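Local coordinates for NADH oxidase (Thermus thermophilus, PDB 6RVB), which probably works as an NADH-dependent coenzyme A disulfide reductase, a flavoprotein that binds FAD, NAD and coenzyme A, at residues 267-277 against 309-320; 122-130 against 213-222. All coordinates share one frame; numbering follows the deposited sequence.

Contact 1: 267-277 against 309-320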
loop_
_atom_site.group_PDB
_atom_site.type_symbol
_atom_site.label_atom_id
_atom_site.label_comp_id
_atom_site.label_asym_id
_atom_site.label_seq_id
_atom_site.Cartn_x
_atom_site.Cartn_y
_atom_site.Cartn_z
ATOM N N GLU A 267 7.287 -21.460 18.443
ATOM C CA GLU A 267 7.754 -20.734 17.278
ATOM C C GLU A 267 8.255 -21.716 16.232
ATOM O O GLU A 267 8.700 -21.330 15.185
ATOM C CB GLU A 267 8.844 -19.713 17.615
ATOM C CG GLU A 267 8.574 -18.700 18.691
ATOM C CD GLU A 267 9.736 -17.719 18.885
ATOM O OE1 GLU A 267 9.539 -16.724 19.601
ATOM O OE2 GLU A 267 10.846 -17.898 18.323
ATOM N N ARG A 268 8.227 -23.005 16.490
ATOM C CA ARG A 268 8.767 -23.927 15.512
ATOM C C ARG A 268 7.659 -24.791 15.050
ATOM O O ARG A 268 7.902 -25.809 14.393
ATOM C CB ARG A 268 9.834 -24.804 16.088
ATOM C CG ARG A 268 11.074 -24.657 15.472
ATOM C CD ARG A 268 12.069 -24.300 16.470
ATOM N NE ARG A 268 12.725 -25.467 17.062
ATOM C CZ ARG A 268 12.545 -25.889 18.310
ATOM N NH1 ARG A 268 11.681 -25.227 19.155
ATOM N NH2 ARG A 268 13.253 -26.956 18.690
ATOM N N MET A 269 6.444 -24.375 15.402
ATOM C CA MET A 269 5.242 -25.081 15.043
ATOM C C MET A 269 5.112 -26.456 15.732
ATOM O O MET A 269 4.370 -27.294 15.295
ATOM C CB MET A 269 5.149 -25.122 13.518
ATOM C CG MET A 269 5.121 -23.704 12.924
ATOM S SD MET A 269 3.615 -22.912 13.338
ATOM C CE MET A 269 4.266 -21.872 14.575
ATOM N N ARG A 270 5.816 -26.672 16.834
ATOM C CA ARG A 270 5.743 -27.927 17.513
ATOM C C ARG A 270 4.650 -28.044 18.526
ATOM O O ARG A 270 4.404 -27.138 19.264
ATOM C CB ARG A 270 7.021 -28.188 18.229
ATOM C CG ARG A 270 7.228 -29.825 18.490
ATOM C CD ARG A 270 8.779 -30.386 18.584
ATOM N NE ARG A 270 9.510 -29.778 19.724
ATOM C CZ ARG A 270 9.925 -28.540 19.717
ATOM N NH1 ARG A 270 9.711 -27.853 18.634
ATOM N NH2 ARG A 270 10.505 -28.013 20.757
ATOM N N THR A 271 3.978 -29.180 18.567
ATOM C CA THR A 271 2.988 -29.411 19.592
ATOM C C THR A 271 3.639 -29.932 20.837
ATOM O O THR A 271 4.854 -29.995 20.952
ATOM C CB THR A 271 1.925 -30.396 19.153
ATOM O OG1 THR A 271 2.489 -31.683 18.940
ATOM C CG2 THR A 271 1.353 -29.977 17.879
ATOM N N ASN A 272 2.821 -30.318 21.786
ATOM C CA ASN A 272 3.335 -30.834 23.019
ATOM C C ASN A 272 3.961 -32.218 22.847
ATOM O O ASN A 272 4.604 -32.682 23.718
ATOM C CB ASN A 272 2.231 -30.913 24.054
ATOM C CG ASN A 272 1.133 -31.850 23.633
ATOM O OD1 ASN A 272 0.924 -32.896 24.200
ATOM N ND2 ASN A 272 0.471 -31.498 22.581
ATOM N N LEU A 273 3.764 -32.913 21.754
ATOM C CA LEU A 273 4.397 -34.208 21.577
ATOM C C LEU A 273 5.603 -34.152 20.700
ATOM O O LEU A 273 5.569 -33.458 19.643
ATOM C CB LEU A 273 3.395 -35.120 20.897
ATOM C CG LEU A 273 2.061 -35.251 21.654
ATOM C CD1 LEU A 273 1.189 -36.244 21.022
ATOM C CD2 LEU A 273 2.251 -35.621 22.974
ATOM N N GLU A 274 6.663 -34.894 21.081
ATOM C CA GLU A 274 7.929 -34.911 20.242
ATOM C C GLU A 274 7.560 -35.465 18.915
ATOM O O GLU A 274 6.856 -36.435 18.939
ATOM C CB GLU A 274 9.038 -35.822 20.780
ATOM C CG GLU A 274 10.139 -35.231 21.702
ATOM C CD GLU A 274 10.926 -34.004 21.105
ATOM O OE1 GLU A 274 11.533 -33.258 21.938
ATOM O OE2 GLU A 274 10.946 -33.780 19.840
ATOM N N GLY A 275 7.955 -34.842 17.795
ATOM C CA GLY A 275 7.578 -35.319 16.461
ATOM C C GLY A 275 6.347 -34.755 15.772
ATOM O O GLY A 275 6.142 -34.908 14.568
ATOM N N VAL A 276 5.510 -34.085 16.560
ATOM C CA VAL A 276 4.198 -33.701 16.096
ATOM C C VAL A 276 4.060 -32.213 15.981
ATOM O O VAL A 276 4.193 -31.502 16.980
ATOM C CB VAL A 276 3.117 -34.304 17.002
ATOM C CG1 VAL A 276 1.772 -33.884 16.575
ATOM C CG2 VAL A 276 3.130 -35.763 16.813
ATOM N N TYR A 277 3.796 -31.772 14.750
ATOM C CA TYR A 277 3.665 -30.384 14.396
ATOM C C TYR A 277 2.210 -30.010 14.055
ATOM O O TYR A 277 1.452 -30.850 13.616
ATOM C CB TYR A 277 4.522 -30.144 13.176
ATOM C CG TYR A 277 5.979 -30.326 13.479
ATOM C CD1 TYR A 277 6.736 -29.269 13.935
ATOM C CD2 TYR A 277 6.598 -31.548 13.311
ATOM C CE1 TYR A 277 8.009 -29.419 14.226
ATOM C CE2 TYR A 277 7.883 -31.707 13.614
ATOM C CZ TYR A 277 8.587 -30.647 14.096
ATOM O OH TYR A 277 9.903 -30.806 14.434
ATOM N N ALA A 309 7.012 -25.379 9.575
ATOM C CA ALA A 309 7.067 -26.789 9.995
ATOM C C ALA A 309 7.942 -27.561 9.034
ATOM O O ALA A 309 8.867 -28.242 9.432
ATOM C CB ALA A 309 5.760 -27.377 10.035
ATOM N N GLY A 310 7.660 -27.430 7.755
ATOM C CA GLY A 310 8.495 -28.064 6.765
ATOM C C GLY A 310 9.982 -27.789 6.859
ATOM O O GLY A 310 10.740 -28.733 6.949
ATOM N N SER A 311 10.400 -26.517 6.783
ATOM C CA SER A 311 11.753 -26.151 7.070
ATOM C C SER A 311 12.253 -26.828 8.354
ATOM O O SER A 311 13.316 -27.408 8.346
ATOM C CB SER A 311 11.839 -24.675 7.255
ATOM O OG SER A 311 12.087 -24.087 6.024
ATOM N N VAL A 312 11.519 -26.748 9.471
ATOM C CA VAL A 312 12.112 -27.192 10.693
ATOM C C VAL A 312 12.398 -28.638 10.586
ATOM O O VAL A 312 13.431 -29.033 10.936
ATOM C CB VAL A 312 11.252 -26.916 11.889
ATOM C CG1 VAL A 312 11.612 -27.823 13.068
ATOM C CG2 VAL A 312 11.377 -25.513 12.266
ATOM N N ILE A 313 11.456 -29.400 10.102
ATOM C CA ILE A 313 11.601 -30.815 9.824
ATOM C C ILE A 313 12.752 -31.142 8.925
ATOM O O ILE A 313 13.462 -32.029 9.233
ATOM C CB ILE A 313 10.236 -31.454 9.251
ATOM C CG1 ILE A 313 9.171 -31.568 10.368
ATOM C CG2 ILE A 313 10.447 -32.837 8.714
ATOM C CD1 ILE A 313 7.827 -31.784 9.876
ATOM N N ALA A 314 12.934 -30.436 7.830
ATOM C CA ALA A 314 14.039 -30.735 6.951
ATOM C C ALA A 314 15.405 -30.412 7.584
ATOM O O ALA A 314 16.449 -30.568 6.964
ATOM C CB ALA A 314 13.875 -29.977 5.627
ATOM N N GLY A 315 15.380 -29.891 8.796
ATOM C CA GLY A 315 16.559 -29.427 9.505
ATOM C C GLY A 315 17.107 -28.061 9.213
ATOM O O GLY A 315 18.222 -27.760 9.543
ATOM N N ARG A 316 16.365 -27.229 8.533
ATOM C CA ARG A 316 16.750 -25.864 8.448
ATOM C C ARG A 316 16.329 -25.151 9.723
ATOM O O ARG A 316 15.537 -25.670 10.514
ATOM C CB ARG A 316 16.035 -25.274 7.260
ATOM C CG ARG A 316 16.414 -25.896 6.047
ATOM C CD ARG A 316 17.679 -25.266 5.590
ATOM N NE ARG A 316 18.212 -25.969 4.417
ATOM C CZ ARG A 316 18.800 -27.167 4.439
ATOM N NH1 ARG A 316 18.938 -27.839 5.569
ATOM N NH2 ARG A 316 19.240 -27.699 3.325
ATOM N N GLU A 317 16.856 -23.957 9.890
ATOM C CA GLU A 317 16.479 -23.116 10.974
ATOM C C GLU A 317 15.337 -22.206 10.517
ATOM O O GLU A 317 15.479 -21.453 9.576
ATOM C CB GLU A 317 17.665 -22.261 11.440
ATOM C CG GLU A 317 17.270 -21.140 12.389
ATOM C CD GLU A 317 18.417 -20.242 12.728
ATOM O OE1 GLU A 317 19.226 -20.010 11.756
ATOM O OE2 GLU A 317 18.469 -19.792 13.941
ATOM N N ALA A 318 14.189 -22.244 11.185
ATOM C CA ALA A 318 13.140 -21.361 10.773
ATOM C C ALA A 318 12.295 -21.175 12.002
ATOM O O ALA A 318 12.159 -22.114 12.755
ATOM C CB ALA A 318 12.393 -22.017 9.718
ATOM N N ARG A 319 11.790 -19.965 12.249
ATOM C CA ARG A 319 10.901 -19.729 13.393
ATOM C C ARG A 319 9.697 -18.941 12.882
ATOM O O ARG A 319 9.837 -18.229 11.930
ATOM C CB ARG A 319 11.591 -18.998 14.498
ATOM C CG ARG A 319 12.615 -19.758 15.191
ATOM C CD ARG A 319 12.994 -19.227 16.600
ATOM N NE ARG A 319 13.411 -20.371 17.358
ATOM C CZ ARG A 319 12.902 -20.774 18.503
ATOM N NH1 ARG A 319 11.978 -20.067 19.068
ATOM N NH2 ARG A 319 13.321 -21.897 19.083
ATOM N N PHE A 320 8.503 -19.170 13.419
ATOM C CA PHE A 320 7.328 -18.362 13.129
ATOM C C PHE A 320 7.073 -17.402 14.297
ATOM O O PHE A 320 6.818 -17.838 15.426
ATOM C CB PHE A 320 6.106 -19.213 12.859
ATOM C CG PHE A 320 4.870 -18.407 12.625
ATOM C CD1 PHE A 320 4.730 -17.633 11.481
ATOM C CD2 PHE A 320 3.817 -18.402 13.549
ATOM C CE1 PHE A 320 3.594 -16.877 11.257
ATOM C CE2 PHE A 320 2.650 -17.648 13.310
ATOM C CZ PHE A 320 2.548 -16.897 12.184
#

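Contact 2: 122-130 against 213-222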
loop_
_atom_site.group_PDB
_atom_site.type_symbol
_atom_site.label_atom_id
_atom_site.label_comp_id
_atom_site.label_asym_id
_atom_site.label_seq_id
_atom_site.Cartn_x
_atom_site.Cartn_y
_atom_site.Cartn_z
ATOM N N ILE A 122 -30.536 -24.345 14.468
ATOM C CA ILE A 122 -31.774 -23.925 13.901
ATOM C C ILE A 122 -32.439 -25.089 13.229
ATOM O O ILE A 122 -31.927 -25.656 12.293
ATOM C CB ILE A 122 -31.536 -22.898 12.881
ATOM C CG1 ILE A 122 -30.907 -21.660 13.511
ATOM C CG2 ILE A 122 -32.782 -22.566 12.221
ATOM C CD1 ILE A 122 -30.726 -20.517 12.535
ATOM N N PRO A 123 -33.603 -25.447 13.704
ATOM C CA PRO A 123 -34.341 -26.506 13.042
ATOM C C PRO A 123 -34.523 -26.204 11.503
ATOM O O PRO A 123 -34.965 -25.110 11.119
ATOM C CB PRO A 123 -35.651 -26.460 13.817
ATOM C CG PRO A 123 -35.749 -24.914 14.190
ATOM C CD PRO A 123 -34.426 -24.629 14.603
ATOM N N GLY A 124 -34.172 -27.166 10.651
ATOM C CA GLY A 124 -34.467 -27.066 9.226
ATOM C C GLY A 124 -33.194 -26.857 8.456
ATOM O O GLY A 124 -33.178 -26.633 7.272
ATOM N N THR A 125 -32.099 -26.945 9.160
ATOM C CA THR A 125 -30.818 -26.728 8.594
ATOM C C THR A 125 -30.464 -27.880 7.680
ATOM O O THR A 125 -29.657 -27.766 6.771
ATOM C CB THR A 125 -29.851 -26.714 9.731
ATOM O OG1 THR A 125 -29.866 -25.426 10.328
ATOM C CG2 THR A 125 -28.499 -26.964 9.244
ATOM N N GLU A 126 -31.084 -29.008 7.931
ATOM C CA GLU A 126 -30.744 -30.206 7.232
ATOM C C GLU A 126 -31.338 -30.324 5.838
ATOM O O GLU A 126 -31.072 -31.287 5.170
ATOM C CB GLU A 126 -31.144 -31.394 8.084
ATOM C CG GLU A 126 -30.199 -31.572 9.222
ATOM C CD GLU A 126 -28.731 -31.603 8.703
ATOM O OE1 GLU A 126 -28.426 -32.491 7.852
ATOM O OE2 GLU A 126 -27.894 -30.735 9.108
ATOM N N GLN A 127 -32.129 -29.351 5.389
ATOM C CA GLN A 127 -32.908 -29.489 4.195
ATOM C C GLN A 127 -32.050 -29.263 2.985
ATOM O O GLN A 127 -30.841 -29.258 3.077
ATOM C CB GLN A 127 -34.004 -28.474 4.202
ATOM C CG GLN A 127 -34.868 -28.638 5.319
ATOM C CD GLN A 127 -36.037 -27.767 5.224
ATOM O OE1 GLN A 127 -37.045 -28.153 4.669
ATOM N NE2 GLN A 127 -35.932 -26.568 5.745
ATOM N N GLU A 128 -32.689 -28.989 1.858
ATOM C CA GLU A 128 -32.102 -29.310 0.602
ATOM C C GLU A 128 -31.378 -28.119 0.039
ATOM O O GLU A 128 -30.285 -28.234 -0.582
ATOM C CB GLU A 128 -33.161 -29.779 -0.354
ATOM C CG GLU A 128 -32.604 -30.285 -1.663
ATOM C CD GLU A 128 -32.066 -31.711 -1.566
ATOM O OE1 GLU A 128 -31.568 -32.058 -0.451
ATOM O OE2 GLU A 128 -32.156 -32.463 -2.597
ATOM N N GLY A 129 -31.913 -26.944 0.228
ATOM C CA GLY A 129 -31.164 -25.888 -0.415
ATOM C C GLY A 129 -30.369 -25.072 0.557
ATOM O O GLY A 129 -30.150 -23.884 0.371
ATOM N N VAL A 130 -29.944 -25.701 1.636
ATOM C CA VAL A 130 -29.180 -24.980 2.653
ATOM C C VAL A 130 -27.731 -25.336 2.433
ATOM O O VAL A 130 -27.381 -26.496 2.361
ATOM C CB VAL A 130 -29.604 -25.412 4.045
ATOM C CG1 VAL A 130 -28.825 -24.715 5.013
ATOM C CG2 VAL A 130 -31.076 -25.136 4.250
ATOM N N VAL A 213 -32.739 -15.556 13.671
ATOM C CA VAL A 213 -33.340 -16.558 12.775
ATOM C C VAL A 213 -33.957 -17.754 13.529
ATOM O O VAL A 213 -33.302 -18.385 14.325
ATOM C CB VAL A 213 -32.367 -17.041 11.725
ATOM C CG1 VAL A 213 -32.947 -18.211 11.002
ATOM C CG2 VAL A 213 -32.040 -15.921 10.788
ATOM N N GLU A 214 -35.214 -18.073 13.293
ATOM C CA GLU A 214 -35.870 -19.080 14.117
ATOM C C GLU A 214 -36.080 -20.433 13.495
ATOM O O GLU A 214 -36.090 -21.415 14.214
ATOM C CB GLU A 214 -37.189 -18.574 14.619
ATOM C CG GLU A 214 -37.142 -17.805 15.896
ATOM C CD GLU A 214 -38.254 -16.748 15.948
ATOM O OE1 GLU A 214 -39.069 -16.645 14.962
ATOM O OE2 GLU A 214 -38.291 -16.019 16.978
ATOM N N ALA A 215 -36.269 -20.518 12.183
ATOM C CA ALA A 215 -36.233 -21.834 11.536
ATOM C C ALA A 215 -36.282 -21.755 10.074
ATOM O O ALA A 215 -36.736 -20.773 9.588
ATOM C CB ALA A 215 -37.337 -22.646 11.983
ATOM N N PHE A 216 -35.835 -22.808 9.401
ATOM C CA PHE A 216 -35.843 -22.816 7.979
ATOM C C PHE A 216 -37.033 -23.569 7.531
ATOM O O PHE A 216 -37.119 -24.728 7.836
ATOM C CB PHE A 216 -34.574 -23.427 7.433
ATOM C CG PHE A 216 -33.375 -22.606 7.716
ATOM C CD1 PHE A 216 -33.250 -21.311 7.227
ATOM C CD2 PHE A 216 -32.368 -23.115 8.490
ATOM C CE1 PHE A 216 -32.172 -20.567 7.488
ATOM C CE2 PHE A 216 -31.248 -22.370 8.773
ATOM C CZ PHE A 216 -31.156 -21.090 8.261
ATOM N N ARG A 217 -37.949 -22.918 6.803
ATOM C CA ARG A 217 -39.252 -23.562 6.539
ATOM C C ARG A 217 -39.191 -24.471 5.306
ATOM O O ARG A 217 -38.653 -24.084 4.283
ATOM C CB ARG A 217 -40.460 -22.550 6.525
ATOM C CG ARG A 217 -41.478 -22.849 5.418
ATOM C CD ARG A 217 -42.438 -21.729 5.106
ATOM N NE ARG A 217 -42.752 -20.872 6.248
ATOM C CZ ARG A 217 -43.378 -19.714 6.083
ATOM N NH1 ARG A 217 -43.716 -19.384 4.816
ATOM N NH2 ARG A 217 -43.656 -18.914 7.132
ATOM N N GLY A 218 -39.718 -25.688 5.409
ATOM C CA GLY A 218 -39.865 -26.486 4.206
ATOM C C GLY A 218 -40.136 -27.886 4.578
ATOM O O GLY A 218 -40.144 -28.184 5.764
ATOM N N MET A 219 -40.375 -28.707 3.564
ATOM C CA MET A 219 -40.687 -30.105 3.793
ATOM C C MET A 219 -39.509 -30.946 3.404
ATOM O O MET A 219 -39.666 -32.010 2.840
ATOM C CB MET A 219 -41.958 -30.539 3.033
ATOM C CG MET A 219 -43.339 -30.263 3.831
ATOM S SD MET A 219 -43.419 -30.997 5.570
ATOM C CE MET A 219 -43.249 -32.791 5.186
ATOM N N GLY A 220 -38.327 -30.449 3.741
ATOM C CA GLY A 220 -37.069 -30.985 3.258
ATOM C C GLY A 220 -36.513 -30.265 2.040
ATOM O O GLY A 220 -35.628 -30.816 1.405
ATOM N N ARG A 221 -37.013 -29.060 1.720
ATOM C CA ARG A 221 -36.525 -28.295 0.584
ATOM C C ARG A 221 -36.012 -26.959 0.977
ATOM O O ARG A 221 -34.904 -26.599 0.596
ATOM C CB ARG A 221 -37.611 -28.034 -0.410
ATOM C CG ARG A 221 -37.201 -28.456 -1.784
ATOM C CD ARG A 221 -36.039 -27.759 -2.276
ATOM N NE ARG A 221 -35.323 -28.747 -3.068
ATOM C CZ ARG A 221 -34.180 -28.530 -3.709
ATOM N NH1 ARG A 221 -33.617 -27.322 -3.644
ATOM N NH2 ARG A 221 -33.615 -29.520 -4.412
ATOM N N VAL A 222 -36.810 -26.209 1.726
ATOM C CA VAL A 222 -36.487 -24.794 2.064
ATOM C C VAL A 222 -36.957 -23.885 0.992
ATOM O O VAL A 222 -36.670 -24.020 -0.206
ATOM C CB VAL A 222 -34.995 -24.414 2.422
ATOM C CG1 VAL A 222 -34.289 -23.903 1.242
ATOM C CG2 VAL A 222 -34.965 -23.325 3.390
#

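Contact 1: 267-277 against 309-320
E267 and R319 form a salt bridge, with NH1 of R319 2.6 Å from OE2 of E267. The oxygen lies in the guanidinium plane, whereas the nitrogen comes from above the carboxylate, the two planes being 70° apart. Beyond CG the E267 chain is extended (chi2 -178°), and R319 is extended to NE, lengths that let the charges meet at the partly exposed side of the contact. Beside them the backbone N of F320 donates to O of E267 at 2.8 Å, tying the loop to the segment beyond the helix. The guanidinium of R268 runs nearly parallel to that of R319, a like-charged neighbour that E267 probably helps to offset. Inward the contact turns apolar. The aliphatic part of R268 crosses V312 at about a right angle, CG against CG2, and flexible M269 brings CE to 3.6 Å from CD2 of F320, its sulfur oblique to the ring in a Met-aromatic contact. Small A309 admits the CB of M269. I313 slides past Y277, CG1 to CE2 at 3.5 Å, while V312 CG1 touches the hydroxyl end. Y277 belongs to strand 276-278, the edge of the five-stranded parallel sheet, beside strand 108-111; helix 299-313 packs there through I313, and its H305 meets F320 edge-to-face.

Contact 2: 122-130 against 213-222
The ring of F216 meets T125 at its edge: OG1 lies near the ring plane, 3.7 Å from CE2. Obliquely to the ring comes CG2 of I122, 3.8 Å from CE2, and O of G124 approaches near CB. CG of F216 stands anti to its carbonyl carbon (chi1 -67°), which sets the ring beside I122 and T125, and V237, L239 and L155 add apolar neighbours that suit a phenylalanine. At the other end, the aliphatic CG of E128 lies over one face of the R221 guanidinium; the E128 carboxylate stands well out of that plane, leaving only a long charge pairing. The loop opens with a type II turn from I122 to T125, whose third residue, G124, takes the positive phi that glycine tolerates, and T125 OG1 bonds in plane to a lone pair of I122 O. Facing it, strand 213-215 ends in a classic beta bulge, E214 and A215 both opposite E226; it is an outer strand of a small three-stranded antiparallel sheet, and the side chain of V213 comes within about 4 Å of the bound NAD. F216 N donates to P123 O at 3.0 Å, almost straight at 172°. Q127, an extended amide that can both give and take, uses NE2 to reach a lone pair of G124 O, in its own amide plane, and OE1 to accept from G220 N at 2.8 Å. G129 N donates to R221 O at 3.0 Å. Further along, V130 CG2 lies loosely near V222 CG2, while I122 CD1 lies 3.5 Å from V213 CG1, next to L155.

How the contacts relate
The two contacts share no elements and lie on opposite sides of the chain's centre, their own centres 44 Å apart. Contact 1 lies beside the edge strand 276-278 of the first parallel sheet, and joins the loop before it to the end of helix 299-313 and the chain beyond; contact 2 joins the loop before strand 130-131, at the edge of the second parallel sheet, to a small antiparallel one. Both are partly buried; contact 1 has its charges outside and apolar groups within, while contact 2 sets the amide of Q127 in its middle. Contact 1 leans on one salt bridge and side-chain packing against a helix, whereas contact 2 relies more on backbone hydrogen bonds and on glycines fitting tight turns.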